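Local coordinates for Peptide/nickel transport system substrate-binding protein (PDB 5KZT), which binds peptides, probably as the extracellular substrate-binding component of an oligopeptide transport system, at residues A[319-324]-A[433-438]; A[89-94]-A[142-147]. All coordinates share one frame; numbering follows the deposited sequence.

Overall arrangement
The two contacts lie far apart in a single chain of the family 5 solute-binding proteins, their centres about 36 Å apart and their nearest atoms about 22 Å apart. Contact 2 comes first along the chain and closes before contact 1 opens. It sits near the periphery, joining the start of helix 94-105 to the hairpin of strands 138-140 and 145-149 in a four-stranded antiparallel sheet. Contact 1 is buried, its centre about 12 Å from the centre of the chain, and holds the loop after strand 316-317 against helix 433-436, next to strand 264-277 of the mixed seven-stranded sheet. The contacts share no strand or helix and do not touch, so each joins its own part of the fold.

Contact 1 of 2, residues A[319-324]-A[433-438]; sequences NNLVPE and STFLDL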
loop_
_atom_site.group_PDB
_atom_site.type_symbol
_atom_site.label_atom_id
_atom_site.label_comp_id
_atom_site.label_asym_id
_atom_site.label_seq_id
_atom_site.Cartn_x
_atom_site.Cartn_y
_atom_site.Cartn_z
ATOM N N ASN A 319 8.685 14.848 7.603
ATOM C CA ASN A 319 10.078 15.141 7.240
ATOM C C ASN A 319 10.926 13.867 7.275
ATOM O O ASN A 319 12.160 13.903 7.448
ATOM C CB ASN A 319 10.624 16.183 8.195
ATOM C CG ASN A 319 9.836 17.473 8.151
ATOM O OD1 ASN A 319 9.184 17.848 9.123
ATOM N ND2 ASN A 319 9.876 18.148 7.036
ATOM N N ASN A 320 10.231 12.735 7.135
ATOM C CA ASN A 320 10.791 11.404 7.067
ATOM C C ASN A 320 9.908 10.564 6.145
ATOM O O ASN A 320 8.678 10.749 6.079
ATOM C CB ASN A 320 10.791 10.723 8.425
ATOM C CG ASN A 320 11.594 11.472 9.465
ATOM O OD1 ASN A 320 11.097 12.417 10.069
ATOM N ND2 ASN A 320 12.839 11.053 9.671
ATOM N N LEU A 321 10.525 9.611 5.470
ATOM C CA LEU A 321 9.800 8.584 4.741
ATOM C C LEU A 321 9.090 7.632 5.694
ATOM O O LEU A 321 7.915 7.282 5.487
ATOM C CB LEU A 321 10.761 7.793 3.854
ATOM C CG LEU A 321 10.166 6.584 3.167
ATOM C CD1 LEU A 321 8.962 6.975 2.325
ATOM C CD2 LEU A 321 11.242 5.881 2.349
ATOM N N VAL A 322 9.811 7.199 6.725
ATOM C CA VAL A 322 9.262 6.310 7.741
ATOM C C VAL A 322 8.368 7.155 8.656
ATOM O O VAL A 322 8.778 8.214 9.095
ATOM C CB VAL A 322 10.371 5.593 8.537
ATOM C CG1 VAL A 322 9.786 4.802 9.708
ATOM C CG2 VAL A 322 11.196 4.696 7.610
ATOM N N PRO A 323 7.117 6.722 8.879
ATOM C CA PRO A 323 6.200 7.513 9.687
ATOM C C PRO A 323 6.540 7.471 11.181
ATOM O O PRO A 323 7.084 6.479 11.658
ATOM C CB PRO A 323 4.837 6.884 9.396
ATOM C CG PRO A 323 5.157 5.495 9.002
ATOM C CD PRO A 323 6.434 5.586 8.243
ATOM N N GLU A 324 6.236 8.562 11.885
ATOM C CA GLU A 324 6.429 8.618 13.341
ATOM C C GLU A 324 5.462 7.662 14.001
ATOM O O GLU A 324 4.360 7.476 13.519
ATOM C CB GLU A 324 6.139 9.997 13.890
ATOM C CG GLU A 324 7.046 11.098 13.399
ATOM C CD GLU A 324 6.750 12.381 14.126
ATOM O OE1 GLU A 324 7.442 12.667 15.135
ATOM O OE2 GLU A 324 5.785 13.065 13.721
ATOM N N SER A 433 12.172 -1.300 6.700
ATOM C CA SER A 433 12.415 -1.830 5.360
ATOM C C SER A 433 11.196 -1.825 4.451
ATOM O O SER A 433 11.352 -1.705 3.235
ATOM C CB SER A 433 13.019 -3.239 5.424
ATOM O OG SER A 433 12.121 -4.176 6.005
ATOM N N THR A 434 9.988 -1.944 5.004
ATOM C CA THR A 434 8.796 -1.841 4.165
ATOM C C THR A 434 8.781 -0.529 3.352
ATOM O O THR A 434 8.364 -0.524 2.193
ATOM C CB THR A 434 7.477 -2.047 4.943
ATOM O OG1 THR A 434 6.387 -2.157 4.004
ATOM C CG2 THR A 434 7.205 -0.925 5.954
ATOM N N PHE A 435 9.290 0.558 3.936
ATOM C CA PHE A 435 9.444 1.840 3.231
ATOM C C PHE A 435 10.770 1.955 2.468
ATOM O O PHE A 435 10.803 2.348 1.288
ATOM C CB PHE A 435 9.345 3.002 4.231
ATOM C CG PHE A 435 7.966 3.163 4.840
ATOM C CD1 PHE A 435 7.021 3.971 4.229
ATOM C CD2 PHE A 435 7.623 2.509 6.021
ATOM C CE1 PHE A 435 5.752 4.105 4.778
ATOM C CE2 PHE A 435 6.355 2.627 6.560
ATOM C CZ PHE A 435 5.418 3.430 5.928
ATOM N N LEU A 436 11.859 1.623 3.136
ATOM C CA LEU A 436 13.186 1.898 2.572
ATOM C C LEU A 436 13.492 1.053 1.333
ATOM O O LEU A 436 14.120 1.543 0.394
ATOM C CB LEU A 436 14.264 1.709 3.637
ATOM C CG LEU A 436 14.179 2.594 4.899
ATOM C CD1 LEU A 436 15.078 2.055 6.003
ATOM C CD2 LEU A 436 14.534 4.030 4.589
ATOM N N ASP A 437 13.021 -0.195 1.320
ATOM C CA ASP A 437 13.265 -1.093 0.208
ATOM C C ASP A 437 12.685 -0.639 -1.134
ATOM O O ASP A 437 13.114 -1.113 -2.182
ATOM C CB ASP A 437 12.711 -2.480 0.510
ATOM C CG ASP A 437 13.525 -3.233 1.525
ATOM O OD1 ASP A 437 14.618 -2.780 1.946
ATOM O OD2 ASP A 437 13.063 -4.312 1.912
ATOM N N LEU A 438 11.725 0.279 -1.111
ATOM C CA LEU A 438 11.157 0.791 -2.353
ATOM C C LEU A 438 12.181 1.406 -3.313
ATOM O O LEU A 438 12.028 1.315 -4.529
ATOM C CB LEU A 438 10.111 1.861 -2.031
ATOM C CG LEU A 438 8.932 1.443 -1.147
ATOM C CD1 LEU A 438 8.018 2.639 -0.872
ATOM C CD2 LEU A 438 8.146 0.289 -1.736
#
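V322 and F435 bring the two backbones nearest each other, their CA atoms 6.4 Å apart, where the irregular loop after strand 316-317 bends past the short helix 433-436. That helix passes into a 3-10 segment, marked by the bond from L438 N to F435 O, 3.3 Å long.

F435 is at the centre of the contact. Its CB points at the loop, and CG stands anti to the carbonyl carbon (chi1 -67°), which sends the ring along the loop to P323. The proline meets the ring tip to tip: its CD lies over one face, displaced toward the rim, 3.7 Å from the centroid of the F435 ring and 28° off the normal. This is a CH-pi contact, suited to proline because its CD, bonded to the amide nitrogen, carries somewhat polarised hydrogens. The closest approach is P323 CD to F435 CZ at 3.3 Å. V322 brings CG2 to 4.2 Å from F435 CB, at the root of the ring.

L321 packs near that root as well. With CG anti to its backbone N (chi1 173°), its branch extends to the helix, and L321 CG lies 3.8 Å from F435 CB. Its CD2 continues to L436, 4.4 Å from CD2 of that leucine, a looser touch between methyl groups. Leucine suits position 321 because its branched end reaches both F435 CB and the methyl of L436 without bringing a polar group into this buried place.

Around the pair, W425 meets the F435 ring edge-to-face, and T272 OG1 of strand 264-277 donates a hydrogen bond to L321 O. E481 of helix 471-487 bonds to V322 N.

The segments thus meet through apolar and CH-pi contacts, while L321 O and V322 N find partners in a neighbouring strand and helix; close fit of shape, rather than polar pairing, joins loop to helix.

Contact 2 of 2, residues A[89-94]-A[142-147]; sequences GDPVTA and DDYTLE
A94 and D143 meet where the type I beta turn D142-T145, which links strands 138-140 and 145-149 in a beta hairpin, abuts the start of helix 94-105. A94 N donates to D143 O at 2.7 Å, nearly straight at 167°, although the donor stands above the carbonyl plane. The small side chain of A94 suits the tight approach: its CB rests 3.3 Å from D142 O and also meets L146, whose CD2 lies 3.7 Å from A94 CB.

From the same turn, Y144 reaches back along the 89-94 segment. CG lies anti to the carbonyl carbon (chi1 -62°), and the ring brings CE1 to 3.4 Å from V92 O. The phenol crosses P91 at about a right angle, Y144 OH touching P91 CB, while T93 sets its CB 3.3 Å from D143 O. The rigid proline offers a compact apolar surface there.

Outside this first shell, T93 is the N-cap residue, its OG1 making a weak bond to N95 N, while D96 OD2 accepts from T93 N. Together these bonds are consistent with a fixed helix start, which would hold A94 N toward D143 O. On the hairpin side, D142 forms an Asx turn that fixes the backbone before Y144. Its OD1 takes two donors: Y144 N on the anti side of the carboxylate, and T145 OG1 from above the carboxylate plane, 3.0 Å away.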
loop_
_atom_site.group_PDB
_atom_site.type_symbol
_atom_site.label_atom_id
_atom_site.label_comp_id
_atom_site.label_asym_id
_atom_site.label_seq_id
_atom_site.Cartn_x
_atom_site.Cartn_y
_atom_site.Cartn_z
ATOM N N GLY A 89 -15.940 -25.366 -4.242
ATOM C CA GLY A 89 -15.881 -26.655 -3.561
ATOM C C GLY A 89 -14.544 -27.391 -3.553
ATOM O O GLY A 89 -14.382 -28.302 -2.743
ATOM N N ASP A 90 -13.582 -27.028 -4.414
ATOM C CA ASP A 90 -12.244 -27.668 -4.386
ATOM C C ASP A 90 -11.611 -27.439 -3.006
ATOM O O ASP A 90 -11.719 -26.337 -2.465
ATOM C CB ASP A 90 -11.280 -27.059 -5.424
ATOM C CG ASP A 90 -11.656 -27.365 -6.887
ATOM O OD1 ASP A 90 -12.623 -28.095 -7.165
ATOM O OD2 ASP A 90 -10.944 -26.839 -7.780
ATOM N N PRO A 91 -10.936 -28.461 -2.433
ATOM C CA PRO A 91 -10.221 -28.198 -1.178
ATOM C C PRO A 91 -9.021 -27.253 -1.384
ATOM O O PRO A 91 -8.450 -27.200 -2.489
ATOM C CB PRO A 91 -9.733 -29.588 -0.763
ATOM C CG PRO A 91 -9.464 -30.248 -2.074
ATOM C CD PRO A 91 -10.548 -29.766 -3.006
ATOM N N VAL A 92 -8.687 -26.494 -0.344
ATOM C CA VAL A 92 -7.480 -25.680 -0.337
ATOM C C VAL A 92 -6.362 -26.594 0.162
ATOM O O VAL A 92 -6.453 -27.163 1.267
ATOM C CB VAL A 92 -7.606 -24.425 0.545
ATOM C CG1 VAL A 92 -6.302 -23.616 0.536
ATOM C CG2 VAL A 92 -8.803 -23.566 0.103
ATOM N N THR A 93 -5.348 -26.790 -0.675
ATOM C CA THR A 93 -4.271 -27.746 -0.375
ATOM C C THR A 93 -2.912 -27.053 -0.435
ATOM O O THR A 93 -2.808 -25.902 -0.892
ATOM C CB THR A 93 -4.251 -28.918 -1.375
ATOM O OG1 THR A 93 -3.750 -28.462 -2.629
ATOM C CG2 THR A 93 -5.627 -29.530 -1.551
ATOM N N ALA A 94 -1.868 -27.777 -0.020
ATOM C CA ALA A 94 -0.492 -27.272 -0.060
ATOM C C ALA A 94 -0.078 -26.876 -1.462
ATOM O O ALA A 94 0.713 -25.957 -1.620
ATOM C CB ALA A 94 0.473 -28.314 0.485
ATOM N N ASP A 142 2.855 -32.997 1.846
ATOM C CA ASP A 142 1.694 -33.746 1.410
ATOM C C ASP A 142 0.596 -32.707 1.126
ATOM O O ASP A 142 0.859 -31.487 1.193
ATOM C CB ASP A 142 1.307 -34.850 2.431
ATOM C CG ASP A 142 0.897 -34.318 3.817
ATOM O OD1 ASP A 142 0.280 -33.253 3.951
ATOM O OD2 ASP A 142 1.152 -35.021 4.810
ATOM N N ASP A 143 -0.618 -33.146 0.806
ATOM C CA ASP A 143 -1.651 -32.188 0.411
ATOM C C ASP A 143 -2.041 -31.181 1.503
ATOM O O ASP A 143 -2.557 -30.101 1.175
ATOM C CB ASP A 143 -2.873 -32.917 -0.183
ATOM C CG ASP A 143 -2.565 -33.538 -1.550
ATOM O OD1 ASP A 143 -1.559 -33.147 -2.179
ATOM O OD2 ASP A 143 -3.307 -34.433 -2.002
ATOM N N TYR A 144 -1.771 -31.484 2.777
ATOM C CA TYR A 144 -2.084 -30.555 3.873
ATOM C C TYR A 144 -0.883 -30.172 4.754
ATOM O O TYR A 144 -1.064 -29.764 5.894
ATOM C CB TYR A 144 -3.251 -31.130 4.694
ATOM C CG TYR A 144 -4.478 -31.253 3.820
ATOM C CD1 TYR A 144 -5.319 -30.151 3.607
ATOM C CD2 TYR A 144 -4.759 -32.447 3.133
ATOM C CE1 TYR A 144 -6.419 -30.241 2.763
ATOM C CE2 TYR A 144 -5.859 -32.546 2.283
ATOM C CZ TYR A 144 -6.680 -31.446 2.100
ATOM O OH TYR A 144 -7.768 -31.550 1.262
ATOM N N THR A 145 0.334 -30.282 4.217
ATOM C CA THR A 145 1.554 -29.904 4.943
ATOM C C THR A 145 2.537 -29.181 4.021
ATOM O O THR A 145 2.861 -29.688 2.936
ATOM C CB THR A 145 2.257 -31.139 5.543
ATOM O OG1 THR A 145 1.322 -31.850 6.356
ATOM C CG2 THR A 145 3.504 -30.742 6.399
ATOM N N LEU A 146 2.992 -28.005 4.465
ATOM C CA LEU A 146 4.055 -27.252 3.789
ATOM C C LEU A 146 5.339 -27.285 4.592
ATOM O O LEU A 146 5.323 -27.284 5.842
ATOM C CB LEU A 146 3.671 -25.785 3.613
ATOM C CG LEU A 146 2.543 -25.449 2.657
ATOM C CD1 LEU A 146 2.111 -24.018 2.879
ATOM C CD2 LEU A 146 2.952 -25.692 1.209
ATOM N N GLU A 147 6.460 -27.309 3.866
ATOM C CA GLU A 147 7.735 -26.963 4.430
ATOM C C GLU A 147 8.221 -25.708 3.711
ATOM O O GLU A 147 8.460 -25.749 2.501
ATOM C CB GLU A 147 8.754 -28.074 4.269
ATOM C CG GLU A 147 10.011 -27.816 5.091
ATOM C CD GLU A 147 11.160 -28.726 4.724
ATOM O OE1 GLU A 147 11.785 -28.526 3.635
ATOM O OE2 GLU A 147 11.461 -29.633 5.530
#